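Local coordinates for carboxypeptidase 1 (Deinococcus radiodurans str. R1, PDB 5GIV), which probably removes amino acids one after another, with broad specificity, from the C-terminus of peptides, as a zinc-dependent metallocarboxypeptidase of the M32 family, at residues Y422-G425 / N426-A430; G288-S291 / A292-E296; T36-P39 / A40-E44; D259-Y262 / S263-E267; S453-H456 / G457-E461. One frame throughout, in Å; residues are numbered along the deposited sequence.

Contact 1 (Y422-G425 / N426-A430); sequences YTIG and NVLSA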
loop_
_atom_site.group_PDB
_atom_site.type_symbol
_atom_site.label_atom_id
_atom_site.label_comp_id
_atom_site.label_asym_id
_atom_site.label_seq_id
_atom_site.Cartn_x
_atom_site.Cartn_y
_atom_site.Cartn_z
ATOM N N TYR A 422 14.306 2.088 24.452
ATOM C CA TYR A 422 14.919 3.254 23.826
ATOM C C TYR A 422 16.266 3.566 24.464
ATOM O O TYR A 422 17.237 3.888 23.769
ATOM C CB TYR A 422 13.994 4.467 23.930
ATOM C CG TYR A 422 12.653 4.292 23.248
ATOM C CD1 TYR A 422 12.562 4.211 21.863
ATOM C CD2 TYR A 422 11.480 4.248 23.986
ATOM C CE1 TYR A 422 11.350 4.065 21.231
ATOM C CE2 TYR A 422 10.257 4.099 23.365
ATOM C CZ TYR A 422 10.194 4.008 21.983
ATOM O OH TYR A 422 8.975 3.856 21.353
ATOM N N THR A 423 16.348 3.476 25.793
ATOM C CA THR A 423 17.604 3.780 26.468
ATOM C C THR A 423 18.600 2.644 26.306
ATOM O O THR A 423 19.801 2.879 26.136
ATOM C CB THR A 423 17.352 4.074 27.944
ATOM O OG1 THR A 423 16.718 5.351 28.065
ATOM C CG2 THR A 423 18.658 4.076 28.734
ATOM N N ILE A 424 18.109 1.411 26.339
ATOM C CA ILE A 424 18.964 0.273 26.045
ATOM C C ILE A 424 19.584 0.425 24.665
ATOM O O ILE A 424 20.771 0.157 24.471
ATOM C CB ILE A 424 18.155 -1.031 26.198
ATOM C CG1 ILE A 424 17.638 -1.144 27.634
ATOM C CG2 ILE A 424 18.990 -2.243 25.813
ATOM C CD1 ILE A 424 16.703 -2.307 27.850
ATOM N N GLY A 425 18.794 0.868 23.685
ATOM C CA GLY A 425 19.341 1.099 22.358
ATOM C C GLY A 425 20.419 2.165 22.355
ATOM O O GLY A 425 21.437 2.033 21.674
ATOM N N ASN A 426 20.213 3.237 23.119
ATOM C CA ASN A 426 21.234 4.276 23.204
ATOM C C ASN A 426 22.544 3.700 23.735
ATOM O O ASN A 426 23.630 3.987 23.208
ATOM C CB ASN A 426 20.758 5.419 24.100
ATOM C CG ASN A 426 19.822 6.372 23.392
ATOM O OD1 ASN A 426 19.892 6.552 22.171
ATOM N ND2 ASN A 426 18.961 7.027 24.167
ATOM N N VAL A 427 22.461 2.901 24.803
ATOM C CA VAL A 427 23.663 2.315 25.384
ATOM C C VAL A 427 24.351 1.412 24.366
ATOM O O VAL A 427 25.544 1.567 24.069
ATOM C CB VAL A 427 23.308 1.547 26.670
ATOM C CG1 VAL A 427 24.528 0.857 27.235
ATOM C CG2 VAL A 427 22.690 2.481 27.700
ATOM N N LEU A 428 23.593 0.479 23.786
ATOM C CA LEU A 428 24.184 -0.514 22.898
ATOM C C LEU A 428 24.741 0.104 21.623
ATOM O O LEU A 428 25.670 -0.453 21.028
ATOM C CB LEU A 428 23.151 -1.589 22.566
ATOM C CG LEU A 428 22.832 -2.580 23.683
ATOM C CD1 LEU A 428 21.783 -3.577 23.231
ATOM C CD2 LEU A 428 24.100 -3.310 24.124
ATOM N N SER A 429 24.217 1.257 21.198
ATOM C CA SER A 429 24.695 1.870 19.960
ATOM C C SER A 429 26.197 2.138 20.019
ATOM O O SER A 429 26.930 1.817 19.077
ATOM C CB SER A 429 23.924 3.163 19.669
ATOM O OG SER A 429 24.214 4.182 20.609
ATOM N N ALA A 430 26.672 2.728 21.123
ATOM C CA ALA A 430 28.104 2.996 21.271
ATOM C C ALA A 430 28.905 1.719 21.507
ATOM O O ALA A 430 30.061 1.626 21.075
ATOM C CB ALA A 430 28.346 3.983 22.411
#

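Contact 2 (G288-S291 / A292-E296); sequences GGVS and AGVHE. With ZN (zinc ion), chain G.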
loop_
_atom_site.group_PDB
_atom_site.type_symbol
_atom_site.label_atom_id
_atom_site.label_comp_id
_atom_site.label_asym_id
_atom_site.label_seq_id
_atom_site.Cartn_x
_atom_site.Cartn_y
_atom_site.Cartn_z
ATOM N N GLY A 288 14.190 -11.873 11.769
ATOM C CA GLY A 288 13.836 -10.543 12.228
ATOM C C GLY A 288 14.785 -10.134 13.335
ATOM O O GLY A 288 15.625 -10.923 13.786
ATOM N N GLY A 289 14.647 -8.878 13.754
ATOM C CA GLY A 289 15.456 -8.367 14.849
ATOM C C GLY A 289 15.205 -9.103 16.152
ATOM O O GLY A 289 14.128 -9.654 16.389
ATOM N N VAL A 290 16.211 -9.075 17.026
ATOM C CA VAL A 290 16.216 -9.927 18.214
ATOM C C VAL A 290 15.564 -9.271 19.436
ATOM O O VAL A 290 15.032 -9.980 20.297
ATOM C CB VAL A 290 17.661 -10.369 18.534
ATOM C CG1 VAL A 290 18.469 -9.210 19.111
ATOM C CG2 VAL A 290 17.668 -11.551 19.486
ATOM N N SER A 291 15.574 -7.939 19.537
ATOM C CA SER A 291 15.033 -7.274 20.722
ATOM C C SER A 291 14.865 -5.783 20.441
ATOM O O SER A 291 15.412 -5.243 19.476
ATOM C CB SER A 291 15.939 -7.462 21.937
ATOM O OG SER A 291 17.165 -6.780 21.743
ATOM N N ALA A 292 14.107 -5.119 21.312
ATOM C CA ALA A 292 13.913 -3.684 21.147
ATOM C C ALA A 292 15.224 -2.936 21.317
ATOM O O ALA A 292 15.527 -2.016 20.548
ATOM C CB ALA A 292 12.872 -3.167 22.143
ATOM N N GLY A 293 16.011 -3.312 22.325
ATOM C CA GLY A 293 17.258 -2.604 22.579
ATOM C C GLY A 293 18.261 -2.769 21.456
ATOM O O GLY A 293 18.902 -1.804 21.035
ATOM N N VAL A 294 18.403 -3.990 20.940
ATOM C CA VAL A 294 19.318 -4.188 19.825
ATOM C C VAL A 294 18.825 -3.419 18.607
ATOM O O VAL A 294 19.614 -2.782 17.899
ATOM C CB VAL A 294 19.494 -5.691 19.520
ATOM C CG1 VAL A 294 20.314 -5.877 18.255
ATOM C CG2 VAL A 294 20.168 -6.382 20.671
ATOM N N HIS A 295 17.512 -3.437 18.361
ATOM C CA HIS A 295 16.981 -2.709 17.210
ATOM C C HIS A 295 17.278 -1.217 17.318
ATOM O O HIS A 295 17.861 -0.617 16.408
ATOM C CB HIS A 295 15.479 -2.954 17.069
ATOM C CG HIS A 295 15.080 -3.353 15.687
ATOM N ND1 HIS A 295 15.272 -2.536 14.595
ATOM C CD2 HIS A 295 14.567 -4.512 15.207
ATOM C CE1 HIS A 295 14.875 -3.165 13.504
ATOM N NE2 HIS A 295 14.436 -4.364 13.847
ATOM N N GLU A 296 16.920 -0.608 18.449
ATOM C CA GLU A 296 17.181 0.810 18.648
ATOM C C GLU A 296 18.672 1.122 18.706
ATOM O O GLU A 296 19.061 2.279 18.516
ATOM C CB GLU A 296 16.507 1.293 19.927
ATOM C CG GLU A 296 16.561 2.798 20.117
ATOM C CD GLU A 296 15.582 3.539 19.217
ATOM O OE1 GLU A 296 15.313 4.725 19.495
ATOM O OE2 GLU A 296 15.085 2.941 18.237
HETATM ZN ZN ZN G . 13.620 3.808 16.879
HETATM O O HOH W 1 13.133 5.349 18.126
HETATM O O HOH W 2 11.635 4.321 15.613
HETATM O O HOH W 3 11.692 2.333 17.146
#

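Contact 3 (T36-P39 / A40-E44); sequences TFLP and AGAAE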
loop_
_atom_site.group_PDB
_atom_site.type_symbol
_atom_site.label_atom_id
_atom_site.label_comp_id
_atom_site.label_asym_id
_atom_site.label_seq_id
_atom_site.Cartn_x
_atom_site.Cartn_y
_atom_site.Cartn_z
ATOM N N THR A 36 -0.098 5.859 5.586
ATOM C CA THR A 36 0.408 6.649 4.472
ATOM C C THR A 36 -0.692 7.144 3.550
ATOM O O THR A 36 -0.751 8.335 3.244
ATOM C CB THR A 36 1.427 5.840 3.660
ATOM O OG1 THR A 36 0.835 4.599 3.255
ATOM C CG2 THR A 36 2.664 5.547 4.491
ATOM N N PHE A 37 -1.536 6.249 3.039
ATOM C CA PHE A 37 -2.418 6.607 1.941
ATOM C C PHE A 37 -3.898 6.337 2.184
ATOM O O PHE A 37 -4.715 6.752 1.358
ATOM C CB PHE A 37 -1.965 5.886 0.663
ATOM C CG PHE A 37 -0.546 6.230 0.264
ATOM C CD1 PHE A 37 -0.225 7.513 -0.157
ATOM C CD2 PHE A 37 0.467 5.282 0.336
ATOM C CE1 PHE A 37 1.080 7.843 -0.510
ATOM C CE2 PHE A 37 1.764 5.605 -0.018
ATOM C CZ PHE A 37 2.071 6.881 -0.445
ATOM N N LEU A 38 -4.270 5.691 3.276
ATOM C CA LEU A 38 -5.666 5.383 3.521
ATOM C C LEU A 38 -6.504 6.656 3.495
ATOM O O LEU A 38 -6.196 7.606 4.226
ATOM C CB LEU A 38 -5.812 4.694 4.867
ATOM C CG LEU A 38 -7.210 4.176 5.173
ATOM C CD1 LEU A 38 -7.543 3.026 4.213
ATOM C CD2 LEU A 38 -7.336 3.754 6.642
ATOM N N PRO A 39 -7.534 6.734 2.661
ATOM C CA PRO A 39 -8.404 7.917 2.672
ATOM C C PRO A 39 -9.187 8.030 3.976
ATOM O O PRO A 39 -9.432 7.047 4.681
ATOM C CB PRO A 39 -9.334 7.693 1.471
ATOM C CG PRO A 39 -8.567 6.723 0.588
ATOM C CD PRO A 39 -7.816 5.839 1.528
ATOM N N ALA A 40 -9.624 9.265 4.257
ATOM C CA ALA A 40 -10.213 9.586 5.557
ATOM C C ALA A 40 -11.458 8.756 5.849
ATOM O O ALA A 40 -11.673 8.336 6.991
ATOM C CB ALA A 40 -10.538 11.076 5.624
ATOM N N GLY A 41 -12.289 8.499 4.836
ATOM C CA GLY A 41 -13.503 7.762 5.106
ATOM C C GLY A 41 -13.348 6.263 5.176
ATOM O O GLY A 41 -14.343 5.545 5.319
ATOM N N ALA A 42 -12.119 5.758 5.139
ATOM C CA ALA A 42 -11.881 4.326 5.045
ATOM C C ALA A 42 -11.356 3.739 6.344
ATOM O O ALA A 42 -10.968 2.565 6.367
ATOM C CB ALA A 42 -10.897 4.034 3.907
ATOM N N ALA A 43 -11.392 4.506 7.436
ATOM C CA ALA A 43 -10.757 4.068 8.673
ATOM C C ALA A 43 -11.439 2.832 9.231
ATOM O O ALA A 43 -10.773 1.850 9.593
ATOM C CB ALA A 43 -10.786 5.197 9.701
ATOM N N GLU A 44 -12.772 2.840 9.260
ATOM C CA GLU A 44 -13.504 1.784 9.948
ATOM C C GLU A 44 -13.330 0.455 9.234
ATOM O O GLU A 44 -13.094 -0.580 9.868
ATOM C CB GLU A 44 -14.988 2.138 10.038
ATOM C CG GLU A 44 -15.777 1.166 10.890
ATOM C CD GLU A 44 -17.263 1.478 10.929
ATOM O OE1 GLU A 44 -18.061 0.514 11.005
ATOM O OE2 GLU A 44 -17.630 2.676 10.865
#

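Contact 4 (D259-Y262 / S263-E267); sequences DALY and STLHE. With ZN (zinc ion), chain G.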
loop_
_atom_site.group_PDB
_atom_site.type_symbol
_atom_site.label_atom_id
_atom_site.label_comp_id
_atom_site.label_asym_id
_atom_site.label_seq_id
_atom_site.Cartn_x
_atom_site.Cartn_y
_atom_site.Cartn_z
ATOM N N ASP A 259 15.101 17.831 11.441
ATOM C CA ASP A 259 14.054 16.866 11.768
ATOM C C ASP A 259 13.976 15.745 10.732
ATOM O O ASP A 259 14.112 14.563 11.065
ATOM C CB ASP A 259 12.704 17.570 11.886
ATOM C CG ASP A 259 12.421 18.061 13.290
ATOM O OD1 ASP A 259 13.293 18.751 13.883
ATOM O OD2 ASP A 259 11.319 17.745 13.804
ATOM N N ALA A 260 13.731 16.101 9.467
ATOM C CA ALA A 260 13.620 15.088 8.424
ATOM C C ALA A 260 14.910 14.291 8.289
ATOM O O ALA A 260 14.889 13.057 8.208
ATOM C CB ALA A 260 13.256 15.743 7.091
ATOM N N LEU A 261 16.051 14.979 8.276
ATOM C CA LEU A 261 17.311 14.275 8.072
ATOM C C LEU A 261 17.513 13.190 9.126
ATOM O O LEU A 261 17.793 12.029 8.796
ATOM C CB LEU A 261 18.480 15.261 8.074
ATOM C CG LEU A 261 19.832 14.556 8.010
ATOM C CD1 LEU A 261 19.842 13.640 6.806
ATOM C CD2 LEU A 261 20.974 15.572 7.918
ATOM N N TYR A 262 17.368 13.542 10.401
ATOM C CA TYR A 262 17.719 12.584 11.437
ATOM C C TYR A 262 16.614 11.574 11.724
ATOM O O TYR A 262 16.925 10.464 12.181
ATOM C CB TYR A 262 18.189 13.341 12.684
ATOM C CG TYR A 262 19.583 13.892 12.418
ATOM C CD1 TYR A 262 20.684 13.039 12.390
ATOM C CD2 TYR A 262 19.789 15.239 12.120
ATOM C CE1 TYR A 262 21.951 13.510 12.105
ATOM C CE2 TYR A 262 21.059 15.720 11.833
ATOM C CZ TYR A 262 22.134 14.846 11.832
ATOM O OH TYR A 262 23.397 15.291 11.550
ATOM N N SER A 263 15.346 11.903 11.440
ATOM C CA SER A 263 14.316 10.867 11.402
ATOM C C SER A 263 14.630 9.823 10.334
ATOM O O SER A 263 14.464 8.617 10.560
ATOM C CB SER A 263 12.937 11.474 11.129
ATOM O OG SER A 263 12.449 12.231 12.222
ATOM N N THR A 264 15.057 10.273 9.151
ATOM C CA THR A 264 15.362 9.346 8.070
ATOM C C THR A 264 16.569 8.474 8.413
ATOM O O THR A 264 16.522 7.250 8.252
ATOM C CB THR A 264 15.573 10.121 6.766
ATOM O OG1 THR A 264 14.326 10.687 6.349
ATOM C CG2 THR A 264 16.104 9.219 5.663
ATOM N N LEU A 265 17.645 9.078 8.935
ATOM C CA LEU A 265 18.811 8.282 9.312
ATOM C C LEU A 265 18.449 7.282 10.398
ATOM O O LEU A 265 18.837 6.112 10.335
ATOM C CB LEU A 265 19.951 9.192 9.780
ATOM C CG LEU A 265 20.446 10.290 8.834
ATOM C CD1 LEU A 265 21.743 10.913 9.336
ATOM C CD2 LEU A 265 20.640 9.736 7.440
ATOM N N HIS A 266 17.630 7.704 11.358
ATOM C CA HIS A 266 17.210 6.814 12.432
ATOM C C HIS A 266 16.447 5.610 11.887
ATOM O O HIS A 266 16.826 4.458 12.135
ATOM C CB HIS A 266 16.354 7.599 13.430
ATOM C CG HIS A 266 15.884 6.789 14.599
ATOM N ND1 HIS A 266 16.469 6.876 15.843
ATOM C CD2 HIS A 266 14.884 5.884 14.715
ATOM C CE1 HIS A 266 15.846 6.059 16.675
ATOM N NE2 HIS A 266 14.882 5.445 16.015
ATOM N N GLU A 267 15.358 5.851 11.140
ATOM C CA GLU A 267 14.558 4.735 10.621
ATOM C C GLU A 267 15.334 3.881 9.620
ATOM O O GLU A 267 15.140 2.659 9.568
ATOM C CB GLU A 267 13.262 5.244 9.972
ATOM C CG GLU A 267 12.299 5.983 10.904
ATOM C CD GLU A 267 11.898 5.166 12.121
ATOM O OE1 GLU A 267 11.834 3.920 12.031
ATOM O OE2 GLU A 267 11.628 5.781 13.169
HETATM ZN ZN ZN G . 13.620 3.808 16.879
HETATM O O HOH W 2 11.635 4.321 15.613
HETATM O O HOH W 1 13.133 5.349 18.126
HETATM O O HOH W 3 11.692 2.333 17.146
#

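Contact 5 (S453-H456 / G457-E461); sequences SRLH and GWLRE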
loop_
_atom_site.group_PDB
_atom_site.type_symbol
_atom_site.label_atom_id
_atom_site.label_comp_id
_atom_site.label_asym_id
_atom_site.label_seq_id
_atom_site.Cartn_x
_atom_site.Cartn_y
_atom_site.Cartn_z
ATOM N N SER A 453 31.054 0.918 4.027
ATOM C CA SER A 453 31.001 -0.520 3.820
ATOM C C SER A 453 31.683 -1.298 4.940
ATOM O O SER A 453 31.243 -2.408 5.272
ATOM C CB SER A 453 31.607 -0.845 2.460
ATOM O OG SER A 453 32.896 -0.287 2.354
ATOM N N ARG A 454 32.737 -0.741 5.541
ATOM C CA ARG A 454 33.407 -1.449 6.626
ATOM C C ARG A 454 32.558 -1.451 7.891
ATOM O O ARG A 454 32.467 -2.470 8.587
ATOM C CB ARG A 454 34.778 -0.835 6.897
ATOM C CG ARG A 454 35.719 -0.914 5.716
ATOM C CD ARG A 454 37.168 -0.946 6.176
ATOM N NE ARG A 454 37.560 0.253 6.903
ATOM C CZ ARG A 454 38.622 0.316 7.700
ATOM N NH1 ARG A 454 39.373 -0.766 7.890
ATOM N NH2 ARG A 454 38.922 1.447 8.325
ATOM N N LEU A 455 31.932 -0.321 8.210
ATOM C CA LEU A 455 31.048 -0.290 9.369
ATOM C C LEU A 455 29.812 -1.151 9.129
ATOM O O LEU A 455 29.469 -2.012 9.947
ATOM C CB LEU A 455 30.667 1.157 9.693
ATOM C CG LEU A 455 29.562 1.352 10.732
ATOM C CD1 LEU A 455 29.961 0.790 12.100
ATOM C CD2 LEU A 455 29.199 2.831 10.841
ATOM N N HIS A 456 29.154 -0.957 7.988
ATOM C CA HIS A 456 27.973 -1.754 7.666
ATOM C C HIS A 456 28.319 -3.234 7.546
ATOM O O HIS A 456 27.594 -4.092 8.068
ATOM C CB HIS A 456 27.332 -1.215 6.386
ATOM C CG HIS A 456 26.060 -1.898 6.002
ATOM N ND1 HIS A 456 25.985 -2.793 4.962
ATOM C CD2 HIS A 456 24.820 -1.849 6.544
ATOM C CE1 HIS A 456 24.748 -3.248 4.859
ATOM N NE2 HIS A 456 24.023 -2.695 5.813
ATOM N N GLY A 457 29.439 -3.552 6.886
ATOM C CA GLY A 457 29.844 -4.945 6.770
ATOM C C GLY A 457 30.050 -5.592 8.126
ATOM O O GLY A 457 29.565 -6.698 8.380
ATOM N N TRP A 458 30.727 -4.888 9.034
ATOM C CA TRP A 458 30.922 -5.423 10.375
ATOM C C TRP A 458 29.582 -5.669 11.067
ATOM O O TRP A 458 29.361 -6.729 11.659
ATOM C CB TRP A 458 31.784 -4.460 11.197
ATOM C CG TRP A 458 32.219 -5.054 12.507
ATOM C CD1 TRP A 458 33.380 -5.740 12.753
ATOM C CD2 TRP A 458 31.499 -5.031 13.746
ATOM N NE1 TRP A 458 33.423 -6.142 14.063
ATOM C CE2 TRP A 458 32.284 -5.723 14.698
ATOM C CE3 TRP A 458 30.269 -4.483 14.147
ATOM C CZ2 TRP A 458 31.884 -5.881 16.022
ATOM C CZ3 TRP A 458 29.870 -4.641 15.465
ATOM C CH2 TRP A 458 30.674 -5.334 16.388
ATOM N N LEU A 459 28.677 -4.693 11.005
ATOM C CA LEU A 459 27.382 -4.829 11.665
ATOM C C LEU A 459 26.558 -5.938 11.035
ATOM O O LEU A 459 25.877 -6.691 11.741
ATOM C CB LEU A 459 26.628 -3.499 11.616
ATOM C CG LEU A 459 27.272 -2.360 12.411
ATOM C CD1 LEU A 459 26.669 -1.023 12.029
ATOM C CD2 LEU A 459 27.098 -2.593 13.906
ATOM N N ARG A 460 26.606 -6.062 9.709
ATOM C CA ARG A 460 25.873 -7.144 9.063
ATOM C C ARG A 460 26.422 -8.505 9.493
ATOM O O ARG A 460 25.660 -9.418 9.830
ATOM C CB ARG A 460 25.924 -6.987 7.541
ATOM C CG ARG A 460 25.074 -8.003 6.802
ATOM C CD ARG A 460 25.418 -8.069 5.325
ATOM N NE ARG A 460 26.840 -8.333 5.107
ATOM C CZ ARG A 460 27.375 -9.553 5.037
ATOM N NH1 ARG A 460 26.607 -10.637 5.174
ATOM N NH2 ARG A 460 28.681 -9.692 4.839
ATOM N N GLU A 461 27.748 -8.655 9.506
ATOM C CA GLU A 461 28.334 -9.951 9.840
ATOM C C GLU A 461 28.188 -10.294 11.317
ATOM O O GLU A 461 28.043 -11.472 11.660
ATOM C CB GLU A 461 29.800 -9.994 9.421
ATOM C CG GLU A 461 29.978 -10.082 7.922
ATOM C CD GLU A 461 31.427 -9.990 7.491
ATOM O OE1 GLU A 461 32.267 -9.460 8.267
ATOM O OE2 GLU A 461 31.726 -10.490 6.379
#

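Contact 1 (Y422-G425 / N426-A430)
The carboxamide of Asn426 turns one flat side to the carbonyl oxygen one turn earlier: Tyr422 O stands 3.6 Å from Asn426 CG, and the backbone N of Asn426 donates to the same oxygen. From this position ND2 reaches Asn358 OD1, which also bonds Thr423 OG1, so one outside amide fixes two side chains of the turn. The Tyr422 ring leads away from the helix. It makes a cation-pi contact with Arg349, and OH is hydrogen-bonded to His409 NE2.

Four successive i to i+4 bonds run through the turn; in the straightest, Leu428 N meets Ile424 O at 2.9 Å, N-H...O 170°. On that side Ile424 and Leu428 lie alongside each other, CG2 of Ile424 4.0 Å from CD1 of Leu428. Val427 lowers CG2 to 3.3 Å from Thr423 O. Ser429 rotates OG back between its own N and carbonyl carbon (chi1 68°), where it donates to Asn426 O at 2.7 Å. An alanine here removes the hydroxyl and is likely to leave the carbonyl oxygen of Asn426 short of a donor in a buried turn.

This is one buried turn of helix 420-439, and Tyr422 brings it to the edge of the metal site, its side chain about 5 Å from the zinc ion. Helix 292-306 receives Tyr422 on the zinc ligand Glu296 and both Asn426 and Ser429 on Arg300; helix 357-372 takes Tyr422 and Thr423 on Val361; helix 169-193 takes Thr423 and Val427 on Leu179.

Contact 2 (G288-S291 / A292-E296)
Ser291 is the N-cap of helix 292-306, the helix that carries the zinc ligand Glu296. Its OG, brought back over the first turn by a chi1 of 67°, accepts from Val294 N at 3.2 Å in a fairly straight bond (N-H...O 163°). The backbone adds a second tie, His295 N to Ser291 O at 3.0 Å. Together they hold the first turn from both the side chain and the main chain of one residue.

The apolar part is small. Val290 and Val294 meet at a slant, CG1 of Val290 lying 3.6 Å from CG2 of Val294, and both touch Leu475 of helix 472-480. Gly289 passes beside the His295 ring with CA 4.0 Å from CD2; a CB there would collide with that carbon. The imidazole is held at both nitrogens, NE2 by Glu274 and ND1 by His270, making His295 a second-shell neighbour of the metal site.

Glu296 binds zinc in company with His266 and His270, and it does so through one oxygen: OE2 is 2.2 Å from the zinc ion, whereas OE1 accepts a hydrogen bond at 2.6 Å from zinc-bound water 1.

Contact 3 (T36-P39 / A40-E44)
Leu38 reaches across a tight turn to Ala42 and Ala43. Its CB swings CG to the side opposite the backbone N (chi1 -173°), which carries the branch toward the returning chain, CG 3.9 Å from Ala42 CB. Beyond it the two methyls part. CD1 presses on Ala42 CB at 3.5 Å, and CD2 lies 3.8 Å from Ala42 O and 4.0 Å from Ala43 CA.

The chain between them is a type I beta-turn over residues 39 to 42, closed by Ala42 N to Pro39 O at 3.0 Å; the donor stands well above the carbonyl plane, 48° out of it. Ala42 is the N-cap residue of helix 43-62, so the turn leads straight into that helix after the end of helix 8-36.

The second subunit packs against this connection. Phe37 stacks on Phe37 of that subunit, Gly41 makes backbone hydrogen bonds to it, and Leu38 and Pro39 touch its Asp245 and Arg226.

Across the turn the contact is mostly apolar, Leu38 and the Pro39 ring against Ala42, with one backbone hydrogen bond. Alanine at the N-cap has no side-chain acceptor, so the helix start gets no side-chain capping bond from this residue.

Contact 4 (D259-Y262 / S263-E267)
Asp259 O is gripped twice by one residue: Ser263 gives it both the backbone N, at 3.0 Å, and OG, at 3.1 Å. The hydroxyl gets there because chi1 of -70° lays OG beside its own N, and it comes in from above the carbonyl plane, 40° out, whereas the N-H approaches close to the C=O direction. The carboxylate of Asp259 is engaged separately, OD2 in a salt bridge with Lys253.

On another side of the helix the packing is apolar. CD1 of Leu261 comes against CG of Leu265 at 4.0 Å. Leu265 also lies alongside Tyr262, its CD1 3.8 Å from CE1 of the ring, while CG of Leu261 rests over the rim of one ring face. Tyr262 OH is bonded to Gly307 O and to Trp313 NE1, which fixes the far end of the ring.

This helix, 257-275, carries the HExxH zinc-binding motif of the metallopeptidase, and its first histidine and glutamate are His266 and Glu267. His266 CB lies 3.2 Å from Tyr262 O of the preceding turn, and with CG trans to the backbone N (chi1 -179°) the imidazole extends outward, NE2 binding zinc at 2.2 Å. Its ND1 is hydrogen-bonded to Glu303 OE2, a second-shell carboxylate that orients the ring. Thr264 OG1 bonds Gln230 and Thr250 on the flank toward the small beta-sheet. Glu267, the predicted proton donor/acceptor, accepts a hydrogen bond through OE2 from zinc-bound water 2 at 2.8 Å.

Contact 5 (S453-H456 / G457-E461)
Four consecutive i to i+4 bonds, from Gly457 N to Ser453 O through Arg460 N to His456 O, make this a regular first stretch of helix 453-464. Gly457 allows a close approach there, its N 2.7 Å from Ser453 O, and a CB on this residue would crowd that oxygen.

The apolar side belongs to the two leucines. CD1 of Leu455 touches CD1 of Leu459 at 3.8 Å; CG of Leu459 also settles 3.3 Å from Leu455 O. The other methyl of Leu459, CD2, lies in plane at the edge of the Trp458 indole, which stretches away from the helix with CG opposite its backbone N (chi1 -170°). An alanine in place of Leu459 would probably open a gap between Leu455 CD1 and the indole edge of Trp458, where the two methyls now sit. On the more exposed side Arg460 NH2 forms a salt bridge of 3.5 Å with Glu461 OE2. Arg454 is anchored outside the turn, NE to Asp446 and NH2 to Pro441 O.

The helix packs against three others. Trp458 covers Ala435, Ala436 and Ala439 of helix 420-439, while Leu455 packs on Trp302 and Val306, and Leu459 on Gln298 and Leu301, all of helix 292-306; Leu443 and Phe447 of helix 443-448 complete the surround of Leu455.

How the contacts relate
From the N terminus, contact 3 comes first, closing the short turn between helices 8-36 and 43-62 at the subunit interface, its centre about 25 Å or more from the centres of the others. Contact 4 follows on helix 257-275 and contact 2 at the start of helix 292-306; the two share the zinc ion and its three waters, and Glu296 OE1 lies 3.2 Å from His266 CE1. Contact 1, on helix 420-439, lies against contact 2, Ile424 CG2 3.7 Å from Gly293 CA. Contact 5 ends the series, about 7 Å from contact 1 at the nearest atoms. All are local and in sequence; none nest or cross.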